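Local coordinates for protein pyroglutatmate porin OpdO (Pseudomonas aeruginosa, PDB 3SZV) that forms an OprD-family beta-barrel channel that probably lets small carboxylate-type solutes cross the bacterial outer membrane, at residues 60-65 with 112-117; 311-316 with 333-338. One frame throughout, in Å; residues are numbered along the deposited sequence.

Interaction 1. Residues 60-65 with 112-117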
loop_
_atom_site.group_PDB
_atom_site.type_symbol
_atom_site.label_atom_id
_atom_site.label_comp_id
_atom_site.label_asym_id
_atom_site.label_seq_id
_atom_site.Cartn_x
_atom_site.Cartn_y
_atom_site.Cartn_z
ATOM N N SER A 60 -13.547 17.511 4.277
ATOM C CA SER A 60 -13.985 18.866 4.596
ATOM C C SER A 60 -12.889 19.865 4.301
ATOM O O SER A 60 -11.721 19.503 4.099
ATOM C CB SER A 60 -14.391 19.007 6.070
ATOM O OG SER A 60 -13.243 19.132 6.905
ATOM N N GLY A 61 -13.286 21.129 4.274
ATOM C CA GLY A 61 -12.331 22.214 4.325
ATOM C C GLY A 61 -11.866 22.369 5.759
ATOM O O GLY A 61 -12.178 21.539 6.620
ATOM N N PHE A 62 -11.113 23.432 6.017
ATOM C CA PHE A 62 -10.626 23.710 7.361
ATOM C C PHE A 62 -11.207 25.015 7.871
ATOM O O PHE A 62 -11.390 25.975 7.111
ATOM C CB PHE A 62 -9.101 23.822 7.374
ATOM C CG PHE A 62 -8.393 22.522 7.131
ATOM C CD1 PHE A 62 -7.970 21.729 8.193
ATOM C CD2 PHE A 62 -8.159 22.084 5.841
ATOM C CE1 PHE A 62 -7.310 20.517 7.957
ATOM C CE2 PHE A 62 -7.507 20.890 5.598
ATOM C CZ PHE A 62 -7.082 20.106 6.657
ATOM N N SER A 63 -11.479 25.069 9.168
ATOM C CA SER A 63 -11.849 26.340 9.785
ATOM C C SER A 63 -10.670 27.319 9.720
ATOM O O SER A 63 -9.502 26.916 9.825
ATOM C CB SER A 63 -12.300 26.121 11.230
ATOM O OG SER A 63 -11.290 25.482 11.991
ATOM N N GLU A 64 -10.973 28.600 9.523
ATOM C CA GLU A 64 -9.949 29.630 9.422
ATOM C C GLU A 64 -9.205 29.786 10.735
ATOM O O GLU A 64 -9.768 29.567 11.809
ATOM C CB GLU A 64 -10.590 30.966 9.040
ATOM C CG GLU A 64 -11.155 31.006 7.633
ATOM C CD GLU A 64 -10.084 31.230 6.585
ATOM O OE1 GLU A 64 -9.852 32.403 6.219
ATOM O OE2 GLU A 64 -9.477 30.237 6.128
ATOM N N GLY A 65 -7.938 30.180 10.647
ATOM C CA GLY A 65 -7.136 30.415 11.832
ATOM C C GLY A 65 -5.760 29.786 11.773
ATOM O O GLY A 65 -5.472 28.984 10.884
ATOM N N THR A 112 -12.713 10.869 10.443
ATOM C CA THR A 112 -11.345 11.280 10.727
ATOM C C THR A 112 -11.324 12.758 11.077
ATOM O O THR A 112 -11.594 13.610 10.227
ATOM C CB THR A 112 -10.436 11.022 9.514
ATOM O OG1 THR A 112 -10.638 9.681 9.063
ATOM C CG2 THR A 112 -8.947 11.253 9.861
ATOM N N ALA A 113 -11.041 13.065 12.338
ATOM C CA ALA A 113 -10.862 14.448 12.741
ATOM C C ALA A 113 -9.514 14.894 12.209
ATOM O O ALA A 113 -8.580 14.094 12.133
ATOM C CB ALA A 113 -10.885 14.561 14.246
ATOM N N LYS A 114 -9.404 16.156 11.830
ATOM C CA LYS A 114 -8.125 16.670 11.361
ATOM C C LYS A 114 -7.833 18.084 11.844
ATOM O O LYS A 114 -8.746 18.879 12.107
ATOM C CB LYS A 114 -8.017 16.597 9.832
ATOM C CG LYS A 114 -9.056 17.406 9.072
ATOM C CD LYS A 114 -9.008 17.072 7.582
ATOM C CE LYS A 114 -10.003 17.925 6.811
ATOM N NZ LYS A 114 -9.972 17.623 5.349
ATOM N N ALA A 115 -6.545 18.392 11.949
ATOM C CA ALA A 115 -6.098 19.729 12.324
ATOM C C ALA A 115 -4.855 20.088 11.522
ATOM O O ALA A 115 -3.985 19.236 11.312
ATOM C CB ALA A 115 -5.811 19.801 13.818
ATOM N N ARG A 116 -4.771 21.330 11.064
ATOM C CA ARG A 116 -3.604 21.789 10.322
ATOM C C ARG A 116 -3.011 23.031 10.966
ATOM O O ARG A 116 -3.732 23.880 11.479
ATOM C CB ARG A 116 -3.957 22.108 8.867
ATOM C CG ARG A 116 -4.844 23.334 8.737
ATOM C CD ARG A 116 -5.002 23.809 7.296
ATOM N NE ARG A 116 -5.705 25.091 7.252
ATOM C CZ ARG A 116 -6.214 25.630 6.150
ATOM N NH1 ARG A 116 -6.119 24.993 4.993
ATOM N NH2 ARG A 116 -6.831 26.803 6.212
ATOM N N VAL A 117 -1.688 23.130 10.942
ATOM C CA VAL A 117 -1.017 24.374 11.282
ATOM C C VAL A 117 0.153 24.506 10.325
ATOM O O VAL A 117 0.823 23.511 10.028
ATOM C CB VAL A 117 -0.558 24.397 12.752
ATOM C CG1 VAL A 117 0.504 23.341 13.007
ATOM C CG2 VAL A 117 -0.044 25.786 13.128
HETATM O O HOH W 1 -6.954 27.293 9.128
#
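Phe62 lies clamped between two basic side chains, its ring overlapped by Arg116 on one face and Lys114 on the other. The site belongs to an outer-membrane beta-barrel of the OprD family: residues 60-65 make the turn between strands 49-59 and 67-81, and residues 112-117 end strand 106-117, two strands farther round the wall. On the first face Arg116 CD sits 3.7 Å from the centroid of the Phe62 ring, a CH-pi contact. The guanidinium continues past the ring, tilted only 10° from it, and Phe62 CB lies 3.6 Å above the guanidinium plane, over its centre. On the opposite face Lys114 crosses at about a right angle, with CE 4.1 Å from the Phe62 centroid. Phenylalanine suits the place because its flat apolar faces take both aliphatic stems and, at the CB end, the flat guanidinium as well, while Lys114 NZ and the guanidinium edge find polar partners. Lys114 is extended beyond CG, and its NZ gives a 2.9 Å hydrogen bond to Ser60 O, arriving 30° from the carbonyl plane; Asp72 supplies a salt bridge to the same ammonium, which probably balances the charge of this buried residue. Ser60 OG in turn donates to Gly61 O. Helix 10-21 packs on this loop through Leu19, against Ser60 and Ser63. Glu64 lies near Arg116, but at a distance beyond a salt bridge. A water in the guanidinium plane accepts from Arg116 NH2 at 3.0 Å and lies 2.7 Å from Ser63 O and 2.9 Å from Gly65 O.

Interaction 2. Residues 311-316 with 333-338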
loop_
_atom_site.group_PDB
_atom_site.type_symbol
_atom_site.label_atom_id
_atom_site.label_comp_id
_atom_site.label_asym_id
_atom_site.label_seq_id
_atom_site.Cartn_x
_atom_site.Cartn_y
_atom_site.Cartn_z
ATOM N N ARG A 311 16.223 -15.311 -1.598
ATOM C CA ARG A 311 16.896 -14.428 -2.552
ATOM C C ARG A 311 16.053 -14.414 -3.807
ATOM O O ARG A 311 15.633 -15.473 -4.278
ATOM C CB ARG A 311 18.296 -14.959 -2.859
ATOM C CG ARG A 311 18.994 -14.261 -4.019
ATOM C CD ARG A 311 20.357 -14.888 -4.286
ATOM N NE ARG A 311 20.245 -16.320 -4.558
ATOM C CZ ARG A 311 21.184 -17.211 -4.265
ATOM N NH1 ARG A 311 22.314 -16.822 -3.686
ATOM N NH2 ARG A 311 20.997 -18.493 -4.546
ATOM N N SER A 312 15.773 -13.229 -4.346
ATOM C CA SER A 312 14.898 -13.171 -5.501
ATOM C C SER A 312 15.276 -12.053 -6.451
ATOM O O SER A 312 15.865 -11.048 -6.045
ATOM C CB SER A 312 13.437 -13.033 -5.058
ATOM O OG SER A 312 13.203 -11.820 -4.349
ATOM N N TRP A 313 14.954 -12.247 -7.722
ATOM C CA TRP A 313 15.134 -11.199 -8.712
ATOM C C TRP A 313 13.848 -10.998 -9.486
ATOM O O TRP A 313 13.031 -11.921 -9.612
ATOM C CB TRP A 313 16.309 -11.515 -9.653
ATOM C CG TRP A 313 16.171 -12.762 -10.463
ATOM C CD1 TRP A 313 16.705 -13.988 -10.177
ATOM C CD2 TRP A 313 15.487 -12.905 -11.712
ATOM N NE1 TRP A 313 16.383 -14.889 -11.170
ATOM C CE2 TRP A 313 15.636 -14.246 -12.124
ATOM C CE3 TRP A 313 14.759 -12.025 -12.524
ATOM C CZ2 TRP A 313 15.078 -14.731 -13.309
ATOM C CZ3 TRP A 313 14.208 -12.507 -13.698
ATOM C CH2 TRP A 313 14.371 -13.845 -14.081
ATOM N N GLN A 314 13.678 -9.781 -9.998
ATOM C CA GLN A 314 12.466 -9.387 -10.706
ATOM C C GLN A 314 12.825 -8.716 -12.020
ATOM O O GLN A 314 13.752 -7.901 -12.073
ATOM C CB GLN A 314 11.638 -8.393 -9.878
ATOM C CG GLN A 314 10.405 -7.863 -10.647
ATOM C CD GLN A 314 9.489 -6.926 -9.860
ATOM O OE1 GLN A 314 8.484 -6.472 -10.400
ATOM N NE2 GLN A 314 9.836 -6.613 -8.608
ATOM N N LEU A 315 12.070 -9.037 -13.068
ATOM C CA LEU A 315 12.064 -8.226 -14.281
ATOM C C LEU A 315 10.624 -7.817 -14.559
ATOM O O LEU A 315 9.714 -8.643 -14.480
ATOM C CB LEU A 315 12.684 -8.982 -15.462
ATOM C CG LEU A 315 14.213 -9.093 -15.403
ATOM C CD1 LEU A 315 14.746 -10.047 -16.469
ATOM C CD2 LEU A 315 14.870 -7.716 -15.527
ATOM N N ARG A 316 10.427 -6.537 -14.881
ATOM C CA ARG A 316 9.104 -5.978 -15.104
ATOM C C ARG A 316 9.113 -5.120 -16.351
ATOM O O ARG A 316 10.045 -4.339 -16.569
ATOM C CB ARG A 316 8.680 -5.114 -13.918
ATOM C CG ARG A 316 7.367 -4.402 -14.139
ATOM C CD ARG A 316 6.949 -3.593 -12.923
ATOM N NE ARG A 316 5.869 -2.689 -13.277
ATOM C CZ ARG A 316 4.951 -2.244 -12.429
ATOM N NH1 ARG A 316 4.976 -2.636 -11.158
ATOM N NH2 ARG A 316 4.007 -1.424 -12.853
ATOM N N SER A 333 3.775 -6.621 -17.463
ATOM C CA SER A 333 4.050 -8.005 -17.111
ATOM C C SER A 333 5.322 -8.047 -16.281
ATOM O O SER A 333 6.272 -7.298 -16.526
ATOM C CB SER A 333 4.163 -8.879 -18.361
ATOM O OG SER A 333 4.021 -10.253 -18.026
ATOM N N ARG A 334 5.349 -8.927 -15.293
ATOM C CA ARG A 334 6.531 -9.038 -14.453
ATOM C C ARG A 334 6.718 -10.477 -14.013
ATOM O O ARG A 334 5.779 -11.270 -14.014
ATOM C CB ARG A 334 6.445 -8.098 -13.246
ATOM C CG ARG A 334 5.223 -8.324 -12.385
ATOM C CD ARG A 334 5.101 -7.289 -11.278
ATOM N NE ARG A 334 3.805 -7.433 -10.639
ATOM C CZ ARG A 334 3.245 -6.518 -9.861
ATOM N NH1 ARG A 334 3.898 -5.401 -9.570
ATOM N NH2 ARG A 334 2.040 -6.726 -9.346
ATOM N N TYR A 335 7.950 -10.800 -13.654
ATOM C CA TYR A 335 8.318 -12.144 -13.261
ATOM C C TYR A 335 9.302 -12.016 -12.114
ATOM O O TYR A 335 10.247 -11.215 -12.178
ATOM C CB TYR A 335 8.965 -12.870 -14.439
ATOM C CG TYR A 335 9.478 -14.255 -14.123
ATOM C CD1 TYR A 335 10.819 -14.470 -13.828
ATOM C CD2 TYR A 335 8.628 -15.349 -14.149
ATOM C CE1 TYR A 335 11.301 -15.758 -13.560
ATOM C CE2 TYR A 335 9.103 -16.636 -13.885
ATOM C CZ TYR A 335 10.431 -16.818 -13.585
ATOM O OH TYR A 335 10.881 -18.100 -13.323
ATOM N N VAL A 336 9.073 -12.794 -11.062
ATOM C CA VAL A 336 9.970 -12.820 -9.922
ATOM C C VAL A 336 10.338 -14.268 -9.634
ATOM O O VAL A 336 9.475 -15.140 -9.596
ATOM C CB VAL A 336 9.315 -12.201 -8.682
ATOM C CG1 VAL A 336 10.285 -12.206 -7.507
ATOM C CG2 VAL A 336 8.839 -10.776 -8.972
ATOM N N SER A 337 11.634 -14.516 -9.468
ATOM C CA SER A 337 12.136 -15.859 -9.178
ATOM C C SER A 337 12.894 -15.841 -7.861
ATOM O O SER A 337 13.798 -15.031 -7.661
ATOM C CB SER A 337 13.051 -16.317 -10.316
ATOM O OG SER A 337 13.573 -17.618 -10.082
ATOM N N GLY A 338 12.500 -16.728 -6.952
ATOM C CA GLY A 338 13.123 -16.805 -5.644
ATOM C C GLY A 338 13.776 -18.156 -5.408
ATOM O O GLY A 338 13.276 -19.193 -5.846
HETATM O O HOH W 2 6.656 -4.657 -9.639
#
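Trp313 CG stands between its own backbone N and carbonyl carbon (chi1 61°), whereas Tyr335 CG is anti to its backbone N (chi1 176°); from CG each ring continues until the two meet across the strands. Trp313 CH2 reaches Tyr335 CD1 at 3.6 Å, near the plane of the tyrosine ring and at its edge. With the ring planes 52° apart, the pair is neither stacked nor T-shaped. Ser337 CB lies over one face of the indole, 4.0 Å from the centroid of the five-membered ring of Trp313; a small residue here lets the broad indole lie close to the neighbouring strand. The strands 311-320 and 329-343 form an antiparallel beta hairpin in the barrel wall. Trp313 with Ser337 and Leu315 with Tyr335 are hydrogen-bonded pairs: Ser337 N to Trp313 O is 3.0 Å and Tyr335 N to Leu315 O 2.9 Å, each matched by the reciprocal bond. Large aromatic and aliphatic groups suit this face, which includes exposed Trp313 and Leu315 and may meet lipid or detergent. The other face is more polar. Gln314 has its CG against Val336 CG2, and Gln314 OE1 accepts from a water at 2.7 Å, while its amide NE2 is held by Asn298. That water also accepts from Arg316 NH1 at 3.0 Å and from Arg334 NH1, bridging from one side these two NH1 atoms, which are 3.4 Å apart. The two arginines run side by side and point the same way, their guanidinium planes 86° apart. Their repulsion is probably eased by the shared water and by outside partners: Asp318 forms a salt bridge with Arg316 NE, and Asn355 accepts from Arg334 NE.

How the interactions relate
From the N terminus, the chain passes helix 10-21 and the first two strands before reaching residues 60-65. Interaction 1 then closes when strand 106-117 returns, a loop of 46 intervening residues that includes strand 67-81, which pairs with strands 49-59 and 106-117. Many strands later interaction 2 opens at 311-316 and closes after 16 intervening residues, within a single hairpin. The two contacts follow in series, neither nested nor crossed. Interactions 1 and 2 lie on opposite sides of the chain's centre; the centres of interactions 1 and 2 are about 44 Å apart. Interaction 1 ties a turn to a non-adjacent strand through side chains, whereas interaction 2 joins neighbouring strands mainly by backbone pairing.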